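Local coordinates for protein serine-pyruvate aminotransferase (agxt) (Sulfolobus solfataricus, PDB 3ZRP) that uses pyridoxal 5'-phosphate as cofactor and probably transfers the amino group of L-serine to pyruvate, as a class-V aminotransferase, at residues G21-V26 with S30-E35; P56-G61 with H247-L252; Q312-G317 with R361-P366; V319-E324 with I353-R358. One frame throughout, in Å; residues are numbered along the deposited sequence.

Interaction 1 of 4, residues G21-V26 with S30-E35; sequences GLENNV and SKEFVE
Val26 meets the first turn of helix 31-48 with both of its methyls. CG1 lies 4.1 Å from Phe33 CB, and these two side chains cross at about a right angle. CG2 faces Glu32, 4.1 Å from its CB. The torsion of Val26 splits the work: CG1 stands anti to the backbone N (chi1 170°), and CG2 falls beside that N. In one of two modelled conformers, Ser30 OG comes within 3.6 Å of Val26 CA. Ser30 OG is hydrogen-bonded to the backbone N of Gly27, in the short link between the segments.

Glu23, also modelled in two conformers, reaches over to Glu32. In one of them its OE2 is 3.8 Å from Glu32 CG and 4.6 Å from Glu32 OE2. Two nearby carboxylates are consistent with the calcium binding seen for Glu23 in this protein; no calcium is bound to this chain in the model.

In the second shell Asn24 OD1 accepts a hydrogen bond from Asn25 N, within the loop. Asn24 ND2 donates to Ile13 O of the second subunit. Helix 246-262 lies against the contact, with Val246 touching both Val26 and Phe33.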
loop_
_atom_site.group_PDB
_atom_site.type_symbol
_atom_site.label_atom_id
_atom_site.label_comp_id
_atom_site.label_asym_id
_atom_site.label_seq_id
_atom_site.Cartn_x
_atom_site.Cartn_y
_atom_site.Cartn_z
ATOM N N GLY A 21 -16.123 -3.681 1.269
ATOM C CA GLY A 21 -15.381 -2.433 1.064
ATOM C C GLY A 21 -16.237 -1.233 0.689
ATOM O O GLY A 21 -15.708 -0.149 0.425
ATOM N N LEU A 22 -17.558 -1.414 0.654
ATOM C CA LEU A 22 -18.458 -0.296 0.331
ATOM C C LEU A 22 -18.849 0.554 1.541
ATOM O O LEU A 22 -19.474 1.600 1.373
ATOM C CB LEU A 22 -19.716 -0.769 -0.405
ATOM C CG LEU A 22 -19.644 -1.236 -1.854
ATOM C CD1 LEU A 22 -21.060 -1.508 -2.354
ATOM C CD2 LEU A 22 -18.944 -0.230 -2.765
ATOM N N GLU A 23 -18.476 0.107 2.740
ATOM C CA GLU A 23 -18.744 0.849 3.974
ATOM C C GLU A 23 -18.205 2.280 3.899
ATOM O O GLU A 23 -17.003 2.494 3.721
ATOM C CB GLU A 23 -18.156 0.127 5.196
ATOM C CG GLU A 23 -19.162 -0.667 6.043
ATOM C CD GLU A 23 -18.700 -0.846 7.482
ATOM O OE1 GLU A 23 -17.619 -1.438 7.695
ATOM O OE2 GLU A 23 -19.411 -0.393 8.406
ATOM N N ASN A 24 -19.109 3.249 4.031
ATOM C CA ASN A 24 -18.738 4.661 3.986
ATOM C C ASN A 24 -18.614 5.274 5.385
ATOM O O ASN A 24 -18.932 4.611 6.383
ATOM C CB ASN A 24 -19.724 5.454 3.135
ATOM C CG ASN A 24 -19.048 6.514 2.299
ATOM O OD1 ASN A 24 -17.995 7.053 2.675
ATOM N ND2 ASN A 24 -19.644 6.821 1.152
ATOM N N ASN A 25 -18.162 6.536 5.432
ATOM C CA ASN A 25 -17.890 7.271 6.682
ATOM C C ASN A 25 -16.975 6.498 7.650
ATOM O O ASN A 25 -17.207 6.475 8.868
ATOM C CB ASN A 25 -19.198 7.729 7.361
ATOM C CG ASN A 25 -20.295 8.051 6.358
ATOM O OD1 ASN A 25 -21.361 7.435 6.367
ATOM N ND2 ASN A 25 -20.029 9.003 5.474
ATOM N N VAL A 26 -15.940 5.871 7.091
ATOM C CA VAL A 26 -15.003 5.049 7.850
ATOM C C VAL A 26 -13.580 5.512 7.561
ATOM O O VAL A 26 -13.152 5.573 6.405
ATOM C CB VAL A 26 -15.163 3.520 7.529
ATOM C CG1 VAL A 26 -14.027 2.701 8.123
ATOM C CG2 VAL A 26 -16.510 2.990 8.040
ATOM N N SER A 30 -12.110 5.305 13.153
ATOM C CA SER A 30 -13.469 4.769 13.318
ATOM C C SER A 30 -13.471 3.402 13.981
ATOM O O SER A 30 -12.621 2.566 13.693
ATOM C CB SER A 30 -14.173 4.670 11.966
ATOM O OG SER A 30 -14.104 5.895 11.266
ATOM N N LYS A 31 -14.439 3.163 14.861
ATOM C CA LYS A 31 -14.510 1.863 15.526
ATOM C C LYS A 31 -14.721 0.691 14.548
ATOM O O LYS A 31 -14.233 -0.414 14.797
ATOM C CB LYS A 31 -15.527 1.854 16.680
ATOM C CG LYS A 31 -17.005 1.749 16.293
ATOM C CD LYS A 31 -17.839 1.480 17.571
ATOM C CE LYS A 31 -19.147 0.773 17.278
ATOM N NZ LYS A 31 -20.033 1.630 16.454
ATOM N N GLU A 32 -15.395 0.942 13.424
ATOM C CA GLU A 32 -15.579 -0.091 12.389
ATOM C C GLU A 32 -14.226 -0.549 11.841
ATOM O O GLU A 32 -14.007 -1.740 11.600
ATOM C CB GLU A 32 -16.455 0.415 11.241
ATOM C CG GLU A 32 -17.867 0.842 11.659
ATOM C CD GLU A 32 -17.949 2.325 12.014
ATOM O OE1 GLU A 32 -17.183 2.799 12.887
ATOM O OE2 GLU A 32 -18.789 3.020 11.409
ATOM N N PHE A 33 -13.318 0.398 11.642
ATOM C CA PHE A 33 -11.996 0.041 11.142
ATOM C C PHE A 33 -11.204 -0.709 12.193
ATOM O O PHE A 33 -10.647 -1.781 11.919
ATOM C CB PHE A 33 -11.222 1.264 10.667
ATOM C CG PHE A 33 -9.794 0.960 10.371
ATOM C CD1 PHE A 33 -9.458 0.305 9.193
ATOM C CD2 PHE A 33 -8.797 1.249 11.293
ATOM C CE1 PHE A 33 -8.134 -0.014 8.902
ATOM C CE2 PHE A 33 -7.471 0.918 11.025
ATOM C CZ PHE A 33 -7.143 0.289 9.803
ATOM N N VAL A 34 -11.149 -0.158 13.402
ATOM C CA VAL A 34 -10.382 -0.784 14.484
ATOM C C VAL A 34 -10.839 -2.233 14.681
ATOM O O VAL A 34 -10.008 -3.131 14.805
ATOM C CB VAL A 34 -10.471 0.051 15.804
ATOM C CG1 VAL A 34 -9.956 -0.737 16.977
ATOM C CG2 VAL A 34 -9.696 1.383 15.657
ATOM N N GLU A 35 -12.158 -2.458 14.671
ATOM C CA GLU A 35 -12.709 -3.802 14.830
ATOM C C GLU A 35 -12.309 -4.718 13.660
ATOM O O GLU A 35 -12.005 -5.888 13.851
ATOM C CB GLU A 35 -14.233 -3.733 15.002
ATOM C CG GLU A 35 -14.690 -3.228 16.392
ATOM C CD GLU A 35 -16.182 -2.837 16.458
ATOM O OE1 GLU A 35 -16.948 -3.200 15.541
ATOM O OE2 GLU A 35 -16.594 -2.158 17.429
#

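Interaction 2 of 4, residues P56-G61 with H247-L252; sequences PLIIPG and HVILQL
Strand 55-60 is an outermost strand of the seven-stranded mixed sheet in the cofactor-binding domain, and helix 246-262 packs on it through a small apolar contact. Ile58 carries the strand side alone. Its CB points toward the helix, and its two branches go to two different residues. The longer branch ends at CD1, which meets Leu252 CD2 at 3.9 Å. These side chains approach tip to tip. The shorter branch, CG2, lies 4.4 Å from Ile249 CG1, a looser touch.

The torsions explain this division. Ile58 CG2 is anti to the backbone N, while CG1 sits beside that N (chi1 -65°) and carries CD1 out to the leucine. Leu252 holds its CG anti to its own N (chi1 -178°), which extends the side chain toward the strand. Ile249 and Leu252 are three residues apart, so they lie on the same side of the helix, one turn after the other. All three side chains are buried, and the contact is purely van der Waals. The nearest CA atoms, those of Ile58 and Ile249, stay 8.6 Å apart, so side chains alone bridge the gap.

Leu197 and Leu199 of the adjoining strand 197-202 extend the apolar layer under Leu252. Helix 31-48 closes it from another direction, with Ser40 against Ile58 and Phe33 against Ile249. On the other face of strand 55-60, helix 223-234 covers Ile59.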
loop_
_atom_site.group_PDB
_atom_site.type_symbol
_atom_site.label_atom_id
_atom_site.label_comp_id
_atom_site.label_asym_id
_atom_site.label_seq_id
_atom_site.Cartn_x
_atom_site.Cartn_y
_atom_site.Cartn_z
ATOM N N PRO A 56 0.658 -10.691 15.216
ATOM C CA PRO A 56 0.345 -10.381 13.802
ATOM C C PRO A 56 0.557 -8.894 13.479
ATOM O O PRO A 56 0.374 -8.030 14.340
ATOM C CB PRO A 56 -1.134 -10.746 13.691
ATOM C CG PRO A 56 -1.665 -10.464 15.127
ATOM C CD PRO A 56 -0.558 -10.902 16.025
ATOM N N LEU A 57 0.949 -8.589 12.231
ATOM C CA LEU A 57 0.956 -7.208 11.750
ATOM C C LEU A 57 0.417 -7.179 10.317
ATOM O O LEU A 57 0.683 -8.093 9.520
ATOM C CB LEU A 57 2.366 -6.585 11.760
ATOM C CG LEU A 57 3.116 -6.403 13.087
ATOM C CD1 LEU A 57 4.075 -7.560 13.295
ATOM C CD2 LEU A 57 3.850 -5.072 13.200
ATOM N N ILE A 58 -0.352 -6.145 10.012
ATOM C CA ILE A 58 -0.877 -5.938 8.671
ATOM C C ILE A 58 -0.337 -4.581 8.197
ATOM O O ILE A 58 -0.519 -3.567 8.859
ATOM C CB ILE A 58 -2.414 -6.029 8.689
ATOM C CG1 ILE A 58 -2.831 -7.464 9.070
ATOM C CG2 ILE A 58 -3.030 -5.570 7.359
ATOM C CD1 ILE A 58 -4.343 -7.611 9.395
ATOM N N ILE A 59 0.380 -4.566 7.075
ATOM C CA ILE A 59 1.050 -3.320 6.641
ATOM C C ILE A 59 0.642 -3.035 5.211
ATOM O O ILE A 59 0.156 -3.936 4.536
ATOM C CB ILE A 59 2.604 -3.400 6.779
ATOM C CG1 ILE A 59 3.188 -4.516 5.890
ATOM C CG2 ILE A 59 3.020 -3.683 8.280
ATOM C CD1 ILE A 59 4.747 -4.485 5.754
ATOM N N PRO A 60 0.809 -1.767 4.754
ATOM C CA PRO A 60 0.506 -1.535 3.332
ATOM C C PRO A 60 1.477 -2.207 2.379
ATOM O O PRO A 60 2.644 -2.432 2.712
ATOM C CB PRO A 60 0.598 0.001 3.188
ATOM C CG PRO A 60 0.530 0.527 4.623
ATOM C CD PRO A 60 1.230 -0.534 5.426
ATOM N N GLY A 61 0.973 -2.466 1.177
ATOM C CA GLY A 61 1.758 -2.918 0.058
ATOM C C GLY A 61 1.334 -4.286 -0.400
ATOM O O GLY A 61 0.306 -4.461 -1.084
ATOM N N HIS A 247 -10.263 0.561 3.469
ATOM C CA HIS A 247 -11.292 -0.279 2.847
ATOM C C HIS A 247 -10.775 -1.664 2.442
ATOM O O HIS A 247 -11.536 -2.640 2.418
ATOM C CB HIS A 247 -11.985 0.474 1.717
ATOM C CG HIS A 247 -12.768 1.670 2.191
ATOM N ND1 HIS A 247 -12.180 2.890 2.471
ATOM C CD2 HIS A 247 -14.089 1.820 2.464
ATOM C CE1 HIS A 247 -13.108 3.736 2.892
ATOM N NE2 HIS A 247 -14.273 3.110 2.900
ATOM N N VAL A 248 -9.485 -1.752 2.128
ATOM C CA VAL A 248 -8.858 -3.039 1.800
ATOM C C VAL A 248 -8.856 -3.921 3.059
ATOM O O VAL A 248 -9.018 -5.130 2.978
ATOM C CB VAL A 248 -7.418 -2.832 1.266
ATOM C CG1 VAL A 248 -6.721 -4.157 0.991
ATOM C CG2 VAL A 248 -7.480 -2.035 -0.015
ATOM N N ILE A 249 -8.648 -3.296 4.204
ATOM C CA ILE A 249 -8.636 -4.017 5.494
ATOM C C ILE A 249 -10.059 -4.487 5.891
ATOM O O ILE A 249 -10.226 -5.559 6.503
ATOM C CB ILE A 249 -8.001 -3.164 6.602
ATOM C CG1 ILE A 249 -6.473 -3.080 6.387
ATOM C CG2 ILE A 249 -8.243 -3.789 7.998
ATOM C CD1 ILE A 249 -5.754 -2.013 7.198
ATOM N N LEU A 250 -11.072 -3.688 5.562
ATOM C CA LEU A 250 -12.479 -4.107 5.755
ATOM C C LEU A 250 -12.769 -5.364 4.922
ATOM O O LEU A 250 -13.380 -6.330 5.414
ATOM C CB LEU A 250 -13.442 -2.981 5.331
ATOM C CG LEU A 250 -13.420 -1.647 6.112
ATOM C CD1 LEU A 250 -14.440 -0.649 5.530
ATOM C CD2 LEU A 250 -13.662 -1.886 7.573
ATOM N N GLN A 251 -12.341 -5.336 3.653
ATOM C CA GLN A 251 -12.483 -6.496 2.771
ATOM C C GLN A 251 -11.749 -7.719 3.350
ATOM O O GLN A 251 -12.301 -8.831 3.368
ATOM C CB GLN A 251 -12.017 -6.160 1.338
ATOM C CG GLN A 251 -12.929 -5.139 0.651
ATOM C CD GLN A 251 -12.339 -4.491 -0.602
ATOM O OE1 GLN A 251 -11.200 -4.037 -0.606
ATOM N NE2 GLN A 251 -13.137 -4.413 -1.659
ATOM N N LEU A 252 -10.521 -7.508 3.830
ATOM C CA LEU A 252 -9.723 -8.576 4.459
ATOM C C LEU A 252 -10.452 -9.227 5.661
ATOM O O LEU A 252 -10.403 -10.448 5.825
ATOM C CB LEU A 252 -8.305 -8.086 4.876
ATOM C CG LEU A 252 -7.378 -9.157 5.511
ATOM C CD1 LEU A 252 -7.068 -10.329 4.536
ATOM C CD2 LEU A 252 -6.065 -8.574 6.061
#

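Interaction 3 of 4, residues Q312-G317 with R361-P366; sequences QKVLAG and RKLGEP
Leu363 points its CB at helix 311-319 and ends in two methyls that take different partners. CG lies beside its own backbone N (chi1 -68°), which directs the fork at the helix. CD1 meets Val314 CG2 at 3.9 Å and is 4.0 Å from Val314 N. CD2 sits against the Lys313 stem, 3.9 Å from both Lys313 CB and Lys313 CD; the side chains cross at a slant. The aliphatic part of Lys313 therefore covers the leucine, while its ammonium leads away. With both methyls gone, as in an alanine here, a gap would probably open beside Val314 and the Lys313 stem would lose its apolar cover.

The polar link comes from Lys362. In the conformer modelled here, its chain runs extended beyond CG, and NZ donates to Gly317 O at 3.2 Å. The donor stands above the carbonyl plane, 39° out of it. Lys362 CE then passes 4.1 Å from Gly317 CA. A CB on that glycine would come only 3.1 Å from CE in this conformer, so the missing side chain matters.

Just after Leu363, the positive phi of Gly364 marks a Schellman motif at the C-terminal end of helix 346-363. Glu365 then binds backbone amides of the loop 307-309. The contact joins this end region to helix 311-319, with Leu360 and Leu306 also packing on Val314.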
loop_
_atom_site.group_PDB
_atom_site.type_symbol
_atom_site.label_atom_id
_atom_site.label_comp_id
_atom_site.label_asym_id
_atom_site.label_seq_id
_atom_site.Cartn_x
_atom_site.Cartn_y
_atom_site.Cartn_z
ATOM N N GLN A 312 1.843 -17.863 -25.209
ATOM C CA GLN A 312 1.051 -16.645 -25.380
ATOM C C GLN A 312 -0.250 -16.946 -26.111
ATOM O O GLN A 312 -1.328 -16.539 -25.661
ATOM C CB GLN A 312 1.829 -15.540 -26.107
ATOM C CG GLN A 312 2.720 -14.682 -25.208
ATOM C CD GLN A 312 1.962 -13.955 -24.094
ATOM O OE1 GLN A 312 2.430 -13.898 -22.958
ATOM N NE2 GLN A 312 0.787 -13.411 -24.417
ATOM N N LYS A 313 -0.148 -17.678 -27.226
ATOM C CA LYS A 313 -1.323 -18.102 -27.986
ATOM C C LYS A 313 -2.270 -18.902 -27.106
ATOM O O LYS A 313 -3.483 -18.717 -27.165
ATOM C CB LYS A 313 -0.923 -18.912 -29.224
ATOM C CG LYS A 313 -0.351 -18.069 -30.362
ATOM C CD LYS A 313 -0.243 -18.882 -31.655
ATOM C CE LYS A 313 0.297 -18.046 -32.813
ATOM N NZ LYS A 313 1.738 -17.706 -32.635
ATOM N N VAL A 314 -1.706 -19.772 -26.271
ATOM C CA VAL A 314 -2.506 -20.544 -25.315
ATOM C C VAL A 314 -3.249 -19.612 -24.352
ATOM O O VAL A 314 -4.446 -19.799 -24.117
ATOM C CB VAL A 314 -1.662 -21.604 -24.560
ATOM C CG1 VAL A 314 -2.472 -22.279 -23.454
ATOM C CG2 VAL A 314 -1.144 -22.648 -25.536
ATOM N N LEU A 315 -2.555 -18.594 -23.839
ATOM C CA LEU A 315 -3.162 -17.627 -22.911
ATOM C C LEU A 315 -4.284 -16.817 -23.563
ATOM O O LEU A 315 -5.337 -16.607 -22.956
ATOM C CB LEU A 315 -2.111 -16.676 -22.324
ATOM C CG LEU A 315 -1.120 -17.135 -21.237
ATOM C CD1 LEU A 315 -0.382 -15.929 -20.709
ATOM C CD2 LEU A 315 -1.779 -17.888 -20.095
ATOM N N ALA A 316 -4.047 -16.363 -24.793
ATOM C CA ALA A 316 -5.034 -15.578 -25.539
ATOM C C ALA A 316 -6.251 -16.427 -25.907
ATOM O O ALA A 316 -7.388 -15.964 -25.820
ATOM C CB ALA A 316 -4.400 -14.968 -26.782
ATOM N N GLY A 317 -5.996 -17.677 -26.289
ATOM C CA GLY A 317 -7.039 -18.617 -26.698
ATOM C C GLY A 317 -7.922 -19.154 -25.583
ATOM O O GLY A 317 -9.085 -19.489 -25.822
ATOM N N ARG A 361 -5.834 -28.384 -28.649
ATOM C CA ARG A 361 -6.308 -29.032 -29.873
ATOM C C ARG A 361 -6.163 -28.094 -31.073
ATOM O O ARG A 361 -5.597 -28.475 -32.103
ATOM C CB ARG A 361 -7.771 -29.444 -29.687
ATOM C CG ARG A 361 -8.389 -30.315 -30.790
ATOM C CD ARG A 361 -9.314 -31.375 -30.183
ATOM N NE ARG A 361 -10.571 -31.563 -30.918
ATOM C CZ ARG A 361 -11.134 -32.744 -31.168
ATOM N NH1 ARG A 361 -10.553 -33.876 -30.774
ATOM N NH2 ARG A 361 -12.280 -32.795 -31.833
ATOM N N LYS A 362 -6.663 -26.866 -30.926
ATOM C CA LYS A 362 -6.637 -25.879 -32.004
ATOM C C LYS A 362 -5.231 -25.356 -32.299
ATOM O O LYS A 362 -5.001 -24.719 -33.332
ATOM C CB LYS A 362 -7.603 -24.719 -31.717
ATOM C CG LYS A 362 -7.198 -23.758 -30.604
ATOM C CD LYS A 362 -8.356 -22.850 -30.212
ATOM C CE LYS A 362 -7.900 -21.733 -29.283
ATOM N NZ LYS A 362 -9.054 -21.046 -28.635
ATOM N N LEU A 363 -4.291 -25.625 -31.395
ATOM C CA LEU A 363 -2.930 -25.099 -31.539
ATOM C C LEU A 363 -1.855 -26.167 -31.813
ATOM O O LEU A 363 -0.669 -25.846 -31.924
ATOM C CB LEU A 363 -2.558 -24.227 -30.331
ATOM C CG LEU A 363 -3.306 -22.897 -30.189
ATOM C CD1 LEU A 363 -3.302 -22.421 -28.738
ATOM C CD2 LEU A 363 -2.717 -21.822 -31.099
ATOM N N GLY A 364 -2.277 -27.430 -31.898
ATOM C CA GLY A 364 -1.406 -28.515 -32.340
ATOM C C GLY A 364 -0.432 -29.050 -31.316
ATOM O O GLY A 364 0.618 -29.581 -31.676
ATOM N N GLU A 365 -0.776 -28.920 -30.038
ATOM C CA GLU A 365 0.014 -29.534 -28.973
ATOM C C GLU A 365 -0.351 -31.017 -28.864
ATOM O O GLU A 365 -1.535 -31.358 -28.753
ATOM C CB GLU A 365 -0.200 -28.803 -27.636
ATOM C CG GLU A 365 0.596 -29.369 -26.437
ATOM C CD GLU A 365 2.096 -29.075 -26.514
ATOM O OE1 GLU A 365 2.504 -28.173 -27.274
ATOM O OE2 GLU A 365 2.868 -29.752 -25.810
ATOM N N PRO A 366 0.659 -31.908 -28.909
ATOM C CA PRO A 366 0.394 -33.345 -28.789
ATOM C C PRO A 366 -0.255 -33.706 -27.450
ATOM O O PRO A 366 0.413 -33.703 -26.407
ATOM C CB PRO A 366 1.789 -33.991 -28.913
ATOM C CG PRO A 366 2.778 -32.865 -28.892
ATOM C CD PRO A 366 2.061 -31.620 -29.247
#

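Interaction 4 of 4, residues V319-E324 with I353-R358; sequences VNEGVE and ISVIER
The chain leaves helix 311-319 at Asn320 and turns beside helix 346-363, bringing the CA atoms of Glu321 and Val355 to 6.5 Å. Gly322 has a positive phi of 131° at this turn, where a CB would jam against the carbonyl O before it. Val355 is the apolar centre. Its CG2 meets Val323 CG2 at 3.8 Å, the two side chains crossing at a slant. Its CG1 takes Glu321 CB at 4.1 Å.

Arg358, extended from CG to NE, crosses the bent Glu321 side chain at a slant too. NE comes 3.3 Å from Glu321 CG. The salt bridge from Glu321 OE2 to NE is long, at 3.7 Å. The carboxylate and guanidinium planes are 32° apart. Val355 CG2 sits over one guanidinium face, offset toward its rim. NH2 of Arg358 is also 3.2 Å from Glu321 O. A glutamine in place of Glu321 would probably leave the Arg358 charge without its carboxylate mate and weaken the hold on the guanidinium.

Glu321 OE2 also has a long, weak ion pair with Lys362, one turn after Arg358. Inside the fold, Ile356 packs on Phe336 and Ile338 of strand 335-339, and Ile353 on helix 264-284. The contact thus ties the loop leading to strand 326-327 onto helix 346-363.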
loop_
_atom_site.group_PDB
_atom_site.type_symbol
_atom_site.label_atom_id
_atom_site.label_comp_id
_atom_site.label_asym_id
_atom_site.label_seq_id
_atom_site.Cartn_x
_atom_site.Cartn_y
_atom_site.Cartn_z
ATOM N N VAL A 319 -8.696 -17.429 -22.692
ATOM C CA VAL A 319 -9.561 -16.327 -22.233
ATOM C C VAL A 319 -10.837 -16.194 -23.088
ATOM O O VAL A 319 -11.922 -15.964 -22.547
ATOM C CB VAL A 319 -8.809 -14.964 -22.077
ATOM C CG1 VAL A 319 -8.639 -14.226 -23.406
ATOM C CG2 VAL A 319 -9.516 -14.073 -21.047
ATOM N N ASN A 320 -10.691 -16.367 -24.407
ATOM C CA ASN A 320 -11.799 -16.360 -25.359
ATOM C C ASN A 320 -12.587 -17.683 -25.341
ATOM O O ASN A 320 -13.433 -17.923 -26.205
ATOM C CB ASN A 320 -11.275 -16.079 -26.784
ATOM C CG ASN A 320 -10.765 -14.654 -26.970
ATOM O OD1 ASN A 320 -11.520 -13.685 -26.838
ATOM N ND2 ASN A 320 -9.490 -14.524 -27.317
ATOM N N GLU A 321 -12.275 -18.541 -24.370
ATOM C CA GLU A 321 -12.917 -19.842 -24.219
ATOM C C GLU A 321 -13.464 -20.017 -22.793
ATOM O O GLU A 321 -14.193 -20.975 -22.518
ATOM C CB GLU A 321 -11.932 -20.963 -24.582
ATOM C CG GLU A 321 -12.559 -22.226 -25.176
ATOM C CD GLU A 321 -12.692 -22.197 -26.697
ATOM O OE1 GLU A 321 -13.295 -21.242 -27.234
ATOM O OE2 GLU A 321 -12.194 -23.142 -27.355
ATOM N N GLY A 322 -13.105 -19.099 -21.891
ATOM C CA GLY A 322 -13.740 -19.027 -20.570
ATOM C C GLY A 322 -12.894 -18.939 -19.308
ATOM O O GLY A 322 -13.440 -18.687 -18.231
ATOM N N VAL A 323 -11.580 -19.155 -19.431
ATOM C CA VAL A 323 -10.631 -19.093 -18.289
ATOM C C VAL A 323 -9.385 -18.253 -18.618
ATOM O O VAL A 323 -8.846 -18.343 -19.723
ATOM C CB VAL A 323 -10.154 -20.522 -17.827
ATOM C CG1 VAL A 323 -9.269 -20.451 -16.579
ATOM C CG2 VAL A 323 -11.322 -21.439 -17.561
ATOM N N GLU A 324 -8.929 -17.451 -17.656
ATOM C CA GLU A 324 -7.629 -16.771 -17.758
ATOM C C GLU A 324 -6.575 -17.451 -16.870
ATOM O O GLU A 324 -6.778 -17.596 -15.671
ATOM C CB GLU A 324 -7.758 -15.287 -17.392
ATOM C CG GLU A 324 -6.472 -14.479 -17.587
ATOM C CD GLU A 324 -6.687 -12.981 -17.473
ATOM O OE1 GLU A 324 -7.808 -12.504 -17.753
ATOM O OE2 GLU A 324 -5.730 -12.271 -17.106
ATOM N N ILE A 353 -9.426 -27.882 -17.208
ATOM C CA ILE A 353 -8.951 -28.986 -18.061
ATOM C C ILE A 353 -9.716 -29.029 -19.396
ATOM O O ILE A 353 -9.106 -29.216 -20.468
ATOM C CB ILE A 353 -8.980 -30.328 -17.309
ATOM C CG1 ILE A 353 -8.006 -30.294 -16.127
ATOM C CG2 ILE A 353 -8.638 -31.521 -18.228
ATOM C CD1 ILE A 353 -6.553 -29.909 -16.516
ATOM N N SER A 354 -11.032 -28.807 -19.339
ATOM C CA SER A 354 -11.839 -28.710 -20.554
ATOM C C SER A 354 -11.276 -27.644 -21.476
ATOM O O SER A 354 -11.054 -27.889 -22.667
ATOM C CB SER A 354 -13.296 -28.388 -20.225
ATOM O OG SER A 354 -14.049 -28.250 -21.414
ATOM N N VAL A 355 -11.037 -26.461 -20.915
ATOM C CA VAL A 355 -10.522 -25.317 -21.678
ATOM C C VAL A 355 -9.115 -25.602 -22.186
ATOM O O VAL A 355 -8.773 -25.258 -23.321
ATOM C CB VAL A 355 -10.571 -24.004 -20.848
ATOM C CG1 VAL A 355 -9.939 -22.854 -21.583
ATOM C CG2 VAL A 355 -12.012 -23.652 -20.519
ATOM N N ILE A 356 -8.298 -26.237 -21.351
ATOM C CA ILE A 356 -6.945 -26.581 -21.784
ATOM C C ILE A 356 -6.997 -27.548 -22.986
ATOM O O ILE A 356 -6.289 -27.349 -23.985
ATOM C CB ILE A 356 -6.075 -27.085 -20.619
ATOM C CG1 ILE A 356 -5.695 -25.893 -19.721
ATOM C CG2 ILE A 356 -4.800 -27.751 -21.146
ATOM C CD1 ILE A 356 -5.349 -26.279 -18.293
ATOM N N GLU A 357 -7.854 -28.561 -22.892
ATOM C CA GLU A 357 -7.994 -29.536 -23.979
ATOM C C GLU A 357 -8.357 -28.873 -25.311
ATOM O O GLU A 357 -7.642 -29.050 -26.301
ATOM C CB GLU A 357 -8.975 -30.653 -23.611
ATOM C CG GLU A 357 -9.000 -31.789 -24.622
ATOM C CD GLU A 357 -9.576 -33.076 -24.071
ATOM O OE1 GLU A 357 -9.497 -33.328 -22.848
ATOM O OE2 GLU A 357 -10.108 -33.858 -24.884
ATOM N N ARG A 358 -9.429 -28.079 -25.331
ATOM C CA ARG A 358 -9.873 -27.490 -26.602
ATOM C C ARG A 358 -8.969 -26.379 -27.142
ATOM O O ARG A 358 -8.911 -26.143 -28.359
ATOM C CB ARG A 358 -11.356 -27.096 -26.581
ATOM C CG ARG A 358 -11.806 -26.202 -25.472
ATOM C CD ARG A 358 -13.306 -26.342 -25.337
ATOM N NE ARG A 358 -13.918 -25.153 -24.755
ATOM C CZ ARG A 358 -14.502 -25.107 -23.563
ATOM N NH1 ARG A 358 -14.567 -26.192 -22.807
ATOM N NH2 ARG A 358 -15.034 -23.967 -23.138
#

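The four contacts form two pairs. Interactions 1 and 2 have centres 12 Å apart and touch where Phe33 CE1 packs 3.5 Å from Ile249 CD1. A weak hydrogen bond from His247 NE2 to Glu23 O also joins them. Both contact the second subunit. The side chain of Phe33 is about 11 Å from a bound pyridoxal phosphate, and that of Ile249 about 12 Å. Interactions 3 and 4 share helix 346-363, with centres 10 Å apart, and touch where Lys362 NZ comes 4.0 Å from Glu321 OE2, a long, weak ion pair. They lie away from the annotated sites. Between interactions 2 and 4 the nearest atoms are about 19 Å apart.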